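Side-chain contacts in uncharacterized protein (PDB 3OMT), which is probably a DNA-binding antitoxin of the Xre family, with a helix-turn-helix fold, although its function has not been established: residues 10-13 against 14-18; 34-37 against 38-42; 48-51 against 52-56. All coordinates share one frame; numbering follows the deposited sequence. Where two conformers were deposited one is given.

Interaction 1 of 3, residues 10-13 against 14-18; sequences FNRL and KSVLA
R12 and V16, one helical turn apart, touch through both backbone and side chain. V16 N donates to R12 O (3.0 Å), and L17 N gives the next bond of the ladder to L13 O at 2.8 Å.

The polar side chains work just ahead of these bonds. N11 OD1 accepts from L13 N (2.9 Å), which closes an Asx turn. The same oxygen accepts a hydrogen bond from a water, and that water in turn accepts from K14 N at 3.0 Å, so one carboxamide oxygen serves two amides of the first turn, one directly and one by relay. On the other side of the amide, N11 ND2 donates to W41 O and Q47 OE1, which fixes which way round the group sits. R12 carries its CG between the backbone N and the carbonyl carbon (chi1 55°), and a bend at chi3 carries the guanidinium forward over the first turn. There NH1 meets V16 CG2 at 3.4 Å and NH2 approaches S15 CB, both obliquely to the guanidinium plane. The charged end is held by E66 O at NH1 and by a salt bridge from NH2 to E19.

Apolar packing falls to L13 and L17, whose chains cross obliquely with L13 CD1 3.9 Å from L17 CG. Both continue into the core, against L60 of helix 50-60 and C42 of helix 35-42. This is a helix N-terminus led in by an Asx turn, opening helix 13-20, the first of the helix-turn-helix domain.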
loop_
_atom_site.group_PDB
_atom_site.type_symbol
_atom_site.label_atom_id
_atom_site.label_comp_id
_atom_site.label_asym_id
_atom_site.label_seq_id
_atom_site.Cartn_x
_atom_site.Cartn_y
_atom_site.Cartn_z
ATOM N N PHE A 10 -3.116 -5.459 7.730
ATOM C CA PHE A 10 -2.967 -4.448 6.695
ATOM C C PHE A 10 -3.066 -5.057 5.306
ATOM O O PHE A 10 -3.648 -4.436 4.387
ATOM C CB PHE A 10 -1.618 -3.725 6.827
ATOM C CG PHE A 10 -1.444 -2.988 8.119
ATOM C CD1 PHE A 10 -1.690 -1.632 8.196
ATOM C CD2 PHE A 10 -0.998 -3.661 9.238
ATOM C CE1 PHE A 10 -1.524 -0.957 9.396
ATOM C CE2 PHE A 10 -0.753 -2.993 10.434
ATOM C CZ PHE A 10 -1.061 -1.642 10.523
ATOM N N ASN A 11 -2.515 -6.253 5.118
ATOM C CA ASN A 11 -2.549 -6.890 3.818
ATOM C C ASN A 11 -3.395 -8.146 3.870
ATOM O O ASN A 11 -3.614 -8.738 4.941
ATOM C CB ASN A 11 -1.115 -7.104 3.244
ATOM C CG ASN A 11 -0.411 -8.321 3.818
ATOM O OD1 ASN A 11 -0.835 -9.460 3.567
ATOM N ND2 ASN A 11 0.665 -8.099 4.604
ATOM N N ARG A 12 -3.839 -8.559 2.700
ATOM C CA ARG A 12 -4.491 -9.844 2.530
ATOM C C ARG A 12 -3.778 -10.741 1.488
ATOM O O ARG A 12 -4.421 -11.518 0.737
ATOM C CB ARG A 12 -5.962 -9.669 2.255
ATOM C CG ARG A 12 -6.293 -8.810 1.111
ATOM C CD ARG A 12 -7.825 -8.609 0.905
ATOM N NE ARG A 12 -8.560 -9.851 0.669
ATOM C CZ ARG A 12 -8.729 -10.431 -0.522
ATOM N NH1 ARG A 12 -8.220 -9.873 -1.590
ATOM N NH2 ARG A 12 -9.459 -11.556 -0.649
ATOM N N LEU A 13 -2.449 -10.707 1.528
ATOM C CA LEU A 13 -1.639 -11.525 0.638
ATOM C C LEU A 13 -1.917 -13.011 0.779
ATOM O O LEU A 13 -2.064 -13.706 -0.228
ATOM C CB LEU A 13 -0.172 -11.248 0.842
ATOM C CG LEU A 13 0.786 -12.077 -0.023
ATOM C CD1 LEU A 13 0.511 -11.903 -1.530
ATOM C CD2 LEU A 13 2.240 -11.662 0.346
ATOM N N LYS A 14 -2.042 -13.491 2.009
ATOM C CA LYS A 14 -2.288 -14.912 2.250
ATOM C C LYS A 14 -3.556 -15.327 1.495
ATOM O O LYS A 14 -3.586 -16.356 0.840
ATOM C CB LYS A 14 -2.418 -15.213 3.741
ATOM C CG LYS A 14 -2.661 -16.677 4.054
ATOM C CD LYS A 14 -2.761 -16.912 5.579
ATOM C CE LYS A 14 -3.049 -18.379 5.922
ATOM N NZ LYS A 14 -2.496 -18.729 7.260
ATOM N N SER A 15 -4.609 -14.519 1.618
ATOM C CA SER A 15 -5.874 -14.815 0.934
ATOM C C SER A 15 -5.734 -14.822 -0.572
ATOM O O SER A 15 -6.328 -15.672 -1.242
ATOM C CB SER A 15 -6.956 -13.851 1.316
ATOM O OG SER A 15 -7.364 -14.081 2.642
ATOM N N VAL A 16 -5.015 -13.832 -1.125
ATOM C CA VAL A 16 -4.875 -13.738 -2.591
ATOM C C VAL A 16 -4.051 -14.920 -3.098
ATOM O O VAL A 16 -4.362 -15.501 -4.140
ATOM C CB VAL A 16 -4.339 -12.377 -3.055
ATOM C CG1 VAL A 16 -4.174 -12.313 -4.565
ATOM C CG2 VAL A 16 -5.317 -11.258 -2.626
ATOM N N LEU A 17 -2.994 -15.282 -2.388
ATOM C CA LEU A 17 -2.223 -16.451 -2.785
ATOM C C LEU A 17 -3.137 -17.702 -2.791
ATOM O O LEU A 17 -3.101 -18.502 -3.723
ATOM C CB LEU A 17 -1.067 -16.688 -1.833
ATOM C CG LEU A 17 0.109 -15.770 -1.870
ATOM C CD1 LEU A 17 0.995 -15.973 -0.696
ATOM C CD2 LEU A 17 0.895 -15.907 -3.246
ATOM N N ALA A 18 -3.990 -17.851 -1.795
ATOM C CA ALA A 18 -4.934 -18.966 -1.768
ATOM C C ALA A 18 -5.936 -18.918 -2.938
ATOM O O ALA A 18 -6.199 -19.941 -3.582
ATOM C CB ALA A 18 -5.651 -19.062 -0.425
HETATM O O HOH W 1 -1.704 -11.923 4.531
#

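Interaction 2 of 3, residues 34-37 against 38-42; sequences NKTT and VSKWC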
loop_
_atom_site.group_PDB
_atom_site.type_symbol
_atom_site.label_atom_id
_atom_site.label_comp_id
_atom_site.label_asym_id
_atom_site.label_seq_id
_atom_site.Cartn_x
_atom_site.Cartn_y
_atom_site.Cartn_z
ATOM N N ASN A 34 13.855 -13.559 -0.127
ATOM C CA ASN A 34 14.196 -14.480 0.953
ATOM C C ASN A 34 12.909 -15.049 1.552
ATOM O O ASN A 34 11.871 -14.377 1.581
ATOM C CB ASN A 34 15.014 -13.788 2.027
ATOM C CG ASN A 34 16.309 -13.204 1.477
ATOM O OD1 ASN A 34 16.755 -13.553 0.349
ATOM N ND2 ASN A 34 16.915 -12.299 2.248
ATOM N N LYS A 35 12.976 -16.262 2.055
ATOM C CA LYS A 35 11.772 -16.960 2.512
ATOM C C LYS A 35 11.156 -16.295 3.714
ATOM O O LYS A 35 9.914 -16.194 3.813
ATOM C CB LYS A 35 12.047 -18.449 2.852
ATOM C CG LYS A 35 12.996 -18.703 3.970
ATOM C CD LYS A 35 13.294 -20.218 4.139
ATOM C CE LYS A 35 14.611 -20.425 4.976
ATOM N NZ LYS A 35 15.017 -21.874 5.181
ATOM N N THR A 36 11.978 -15.787 4.631
ATOM C CA THR A 36 11.380 -15.215 5.840
ATOM C C THR A 36 10.651 -13.892 5.562
ATOM O O THR A 36 9.628 -13.552 6.200
ATOM C CB THR A 36 12.416 -15.019 6.937
ATOM O OG1 THR A 36 13.091 -16.247 7.180
ATOM C CG2 THR A 36 11.735 -14.640 8.170
ATOM N N THR A 37 11.184 -13.138 4.619
ATOM C CA THR A 37 10.576 -11.882 4.195
ATOM C C THR A 37 9.132 -12.124 3.730
ATOM O O THR A 37 8.190 -11.444 4.172
ATOM C CB THR A 37 11.377 -11.282 3.066
ATOM O OG1 THR A 37 12.691 -10.965 3.545
ATOM C CG2 THR A 37 10.690 -10.042 2.469
ATOM N N VAL A 38 8.968 -13.109 2.860
ATOM C CA VAL A 38 7.643 -13.442 2.324
ATOM C C VAL A 38 6.726 -13.990 3.401
ATOM O O VAL A 38 5.554 -13.636 3.494
ATOM C CB VAL A 38 7.747 -14.384 1.096
ATOM C CG1 VAL A 38 6.397 -14.917 0.708
ATOM C CG2 VAL A 38 8.469 -13.662 -0.030
ATOM N N SER A 39 7.271 -14.832 4.268
ATOM C CA SER A 39 6.486 -15.377 5.350
ATOM C C SER A 39 5.889 -14.289 6.254
ATOM O O SER A 39 4.704 -14.364 6.636
ATOM C CB SER A 39 7.343 -16.333 6.192
ATOM O OG SER A 39 6.538 -16.920 7.202
ATOM N N LYS A 40 6.701 -13.291 6.584
ATOM C CA LYS A 40 6.291 -12.236 7.495
ATOM C C LYS A 40 5.282 -11.304 6.813
ATOM O O LYS A 40 4.433 -10.706 7.477
ATOM C CB LYS A 40 7.524 -11.482 7.990
ATOM C CG LYS A 40 8.259 -12.360 8.981
ATOM C CD LYS A 40 9.338 -11.649 9.732
ATOM C CE LYS A 40 10.035 -12.607 10.696
ATOM N NZ LYS A 40 9.133 -13.185 11.747
ATOM N N TRP A 41 5.361 -11.180 5.489
ATOM C CA TRP A 41 4.284 -10.451 4.814
ATOM C C TRP A 41 2.948 -11.197 5.077
ATOM O O TRP A 41 1.910 -10.600 5.417
ATOM C CB TRP A 41 4.463 -10.390 3.304
ATOM C CG TRP A 41 5.643 -9.661 2.794
ATOM C CD1 TRP A 41 6.392 -8.711 3.439
ATOM C CD2 TRP A 41 6.212 -9.811 1.497
ATOM N NE1 TRP A 41 7.398 -8.259 2.602
ATOM C CE2 TRP A 41 7.320 -8.931 1.418
ATOM C CE3 TRP A 41 5.906 -10.626 0.388
ATOM C CZ2 TRP A 41 8.130 -8.838 0.281
ATOM C CZ3 TRP A 41 6.732 -10.504 -0.767
ATOM C CH2 TRP A 41 7.820 -9.611 -0.792
ATOM N N CYS A 42 2.956 -12.501 4.843
ATOM C CA CYS A 42 1.718 -13.260 4.882
ATOM C C CYS A 42 1.084 -13.290 6.273
ATOM O O CYS A 42 -0.151 -13.285 6.409
ATOM C CB CYS A 42 1.960 -14.690 4.365
ATOM S SG CYS A 42 2.206 -14.703 2.576
#
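Four backbone bonds climb from 34-37 to 38-42 in the i to i+4 pattern of an alpha helix: V38 N to N34 O is weak at 3.4 Å, while S39 N to K35 O (3.0 Å), K40 N to T36 O (3.0 Å) and W41 N to T37 O (3.1 Å) are of ordinary length. The weak one belongs to the first turn, where N34 occupies the N-cap position but makes no capping bond with its side chain.

T37 and W41 run side by side, pointing the same way. With T37 CG2 opposite the backbone N, this methyl is directed at the indole, 3.6 Å from W41 CZ2. T37 O does double duty: besides accepting from W41 N, it sits 3.3 Å above the indole plane, displaced toward the rim of the ring, and V38 CA lies over that same face.

Helix 35-42 follows helix 24-30 in the helix-turn-helix domain, the place that the recognition helix holds in Xre-type repressors; a DNA-facing role here would be an inference from that family. Its inner side is apolar. V38 packs on L27 and T28 of helix 24-30, and C42 on L13 and L17, while W41 reaches T52 and I56 of helix 50-60.

On the outer side T36 and K40 also lie alongside each other. In the lysine conformer given, K40 CG passes 3.3 Å from T36 O and K40 CE rests against T36 CG2 at 3.7 Å; K40 was modelled in two conformers, which leaves this side-chain contact doubtful.

Interaction 3 of 3, residues 48-51 against 52-56; sequences PSLE and TLFDI
S49 OG and T52 OG1 meet at 2.9 Å in a hydrogen bond between two hydroxyls, either of which could be the donor. A water reinforces the link, accepting from S49 N and pairing with T52 OG1, so the threonine hydroxyl has two partners at the mouth of the helix. S49 is the N-cap residue. With chi1 at 66° its hydroxyl is turned over the first turn, where OG comes 3.0 Å from T52 N.

On the buried side P48 lies against two residues ahead: its CG meets L53 CD2 at 3.7 Å, the two side chains crossing at a slant, and its CB faces the methyl of T52. L50 O approaches the phenyl edge in the ring plane, 3.2 Å from F54 CD2. The L50 side chain runs alongside F54 in the conformer given, CD1 being 3.8 Å from F54 CE2, but a second conformer makes that contact doubtful.

Residues 48-56 carry the start of helix 50-60 in the helix-turn-helix domain, with a proline just ahead of the N-cap. The backbone sets the spacing, through L53 N to S49 O (2.9 Å) and F54 N to L50 O. On the outer side a second water bridges E51 O and D55 OD1, donating to both.

Further out, P48 packs on W41 of helix 35-42. The second subunit also packs here: F10 of that chain meets the F54 ring edge-to-face, and its L50 packs on L53.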
loop_
_atom_site.group_PDB
_atom_site.type_symbol
_atom_site.label_atom_id
_atom_site.label_comp_id
_atom_site.label_asym_id
_atom_site.label_seq_id
_atom_site.Cartn_x
_atom_site.Cartn_y
_atom_site.Cartn_z
ATOM N N PRO A 48 5.140 -5.323 3.112
ATOM C CA PRO A 48 5.932 -4.944 1.935
ATOM C C PRO A 48 5.805 -3.454 1.654
ATOM O O PRO A 48 4.827 -2.855 2.046
ATOM C CB PRO A 48 5.290 -5.743 0.799
ATOM C CG PRO A 48 4.020 -6.189 1.316
ATOM C CD PRO A 48 3.895 -6.016 2.764
ATOM N N SER A 49 6.814 -2.871 0.988
ATOM C CA SER A 49 6.685 -1.533 0.459
ATOM C C SER A 49 5.591 -1.460 -0.607
ATOM O O SER A 49 5.192 -2.457 -1.196
ATOM C CB SER A 49 7.982 -1.074 -0.200
ATOM O OG SER A 49 8.287 -1.837 -1.351
ATOM N N LEU A 50 5.150 -0.253 -0.895
ATOM C CA LEU A 50 4.141 -0.100 -1.923
ATOM C C LEU A 50 4.696 -0.563 -3.265
ATOM O O LEU A 50 4.004 -1.281 -4.004
ATOM C CB LEU A 50 3.616 1.321 -1.991
ATOM C CG LEU A 50 2.530 1.556 -3.020
ATOM C CD1 LEU A 50 1.305 0.674 -2.663
ATOM C CD2 LEU A 50 2.130 3.048 -2.973
ATOM N N GLU A 51 5.955 -0.234 -3.569
ATOM C CA GLU A 51 6.549 -0.720 -4.839
ATOM C C GLU A 51 6.577 -2.248 -4.910
ATOM O O GLU A 51 6.220 -2.825 -5.943
ATOM C CB GLU A 51 7.939 -0.155 -5.056
ATOM C CG GLU A 51 7.968 1.359 -5.071
ATOM C CD GLU A 51 8.286 2.047 -3.722
ATOM O OE1 GLU A 51 7.829 1.604 -2.605
ATOM O OE2 GLU A 51 8.965 3.105 -3.821
ATOM N N THR A 52 6.883 -2.901 -3.784
ATOM C CA THR A 52 6.883 -4.356 -3.761
ATOM C C THR A 52 5.471 -4.908 -3.979
ATOM O O THR A 52 5.267 -5.931 -4.657
ATOM C CB THR A 52 7.507 -4.855 -2.454
ATOM O OG1 THR A 52 8.876 -4.396 -2.466
ATOM C CG2 THR A 52 7.492 -6.417 -2.344
ATOM N N LEU A 53 4.484 -4.239 -3.390
ATOM C CA LEU A 53 3.098 -4.676 -3.580
ATOM C C LEU A 53 2.740 -4.698 -5.074
ATOM O O LEU A 53 2.063 -5.599 -5.540
ATOM C CB LEU A 53 2.116 -3.788 -2.827
ATOM C CG LEU A 53 1.935 -3.992 -1.326
ATOM C CD1 LEU A 53 1.181 -2.843 -0.658
ATOM C CD2 LEU A 53 1.310 -5.351 -0.997
ATOM N N PHE A 54 3.202 -3.706 -5.831
ATOM C CA PHE A 54 2.915 -3.680 -7.271
ATOM C C PHE A 54 3.585 -4.901 -7.966
ATOM O O PHE A 54 2.985 -5.512 -8.846
ATOM C CB PHE A 54 3.352 -2.359 -7.931
ATOM C CG PHE A 54 2.347 -1.235 -7.794
ATOM C CD1 PHE A 54 1.632 -0.779 -8.895
ATOM C CD2 PHE A 54 2.105 -0.664 -6.567
ATOM C CE1 PHE A 54 0.703 0.230 -8.790
ATOM C CE2 PHE A 54 1.181 0.327 -6.433
ATOM C CZ PHE A 54 0.478 0.807 -7.546
ATOM N N ASP A 55 4.800 -5.244 -7.562
ATOM C CA ASP A 55 5.527 -6.421 -8.084
ATOM C C ASP A 55 4.776 -7.724 -7.764
ATOM O O ASP A 55 4.625 -8.570 -8.622
ATOM C CB ASP A 55 6.923 -6.485 -7.489
ATOM C CG ASP A 55 7.875 -5.463 -8.071
ATOM O OD1 ASP A 55 7.585 -4.836 -9.123
ATOM O OD2 ASP A 55 8.950 -5.304 -7.450
ATOM N N ILE A 56 4.261 -7.840 -6.532
ATOM C CA ILE A 56 3.455 -8.981 -6.113
ATOM C C ILE A 56 2.197 -9.074 -6.983
ATOM O O ILE A 56 1.831 -10.164 -7.452
ATOM C CB ILE A 56 3.081 -8.917 -4.640
ATOM C CG1 ILE A 56 4.340 -8.941 -3.716
ATOM C CG2 ILE A 56 2.107 -10.031 -4.283
ATOM C CD1 ILE A 56 4.087 -8.486 -2.269
HETATM O O HOH W 2 9.244 -4.502 0.409
HETATM O O HOH W 3 7.251 -2.073 -8.488
#

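In the fold
All three interactions are helical turns of one helix-turn-helix domain, and W41 draws them together: its CE3 lies 3.8 Å from L13 CD2 of interaction 1, and its CH2 lies 3.6 Å from T52 CG2 of interaction 3. L13 also reaches I56 directly, CD1 to CG2. Interaction 2 has the most exposed residues and is touched by no other chain of the assembly, whereas interactions 1 and 3 are more buried and share the dimer interface through F10 and F54. The helix starts differ too: a side-chain amide oxygen, in an Asx turn, leads in 13-20, the N34 side chain makes no capping bond at the start of 35-42, and paired hydroxyls open 50-60.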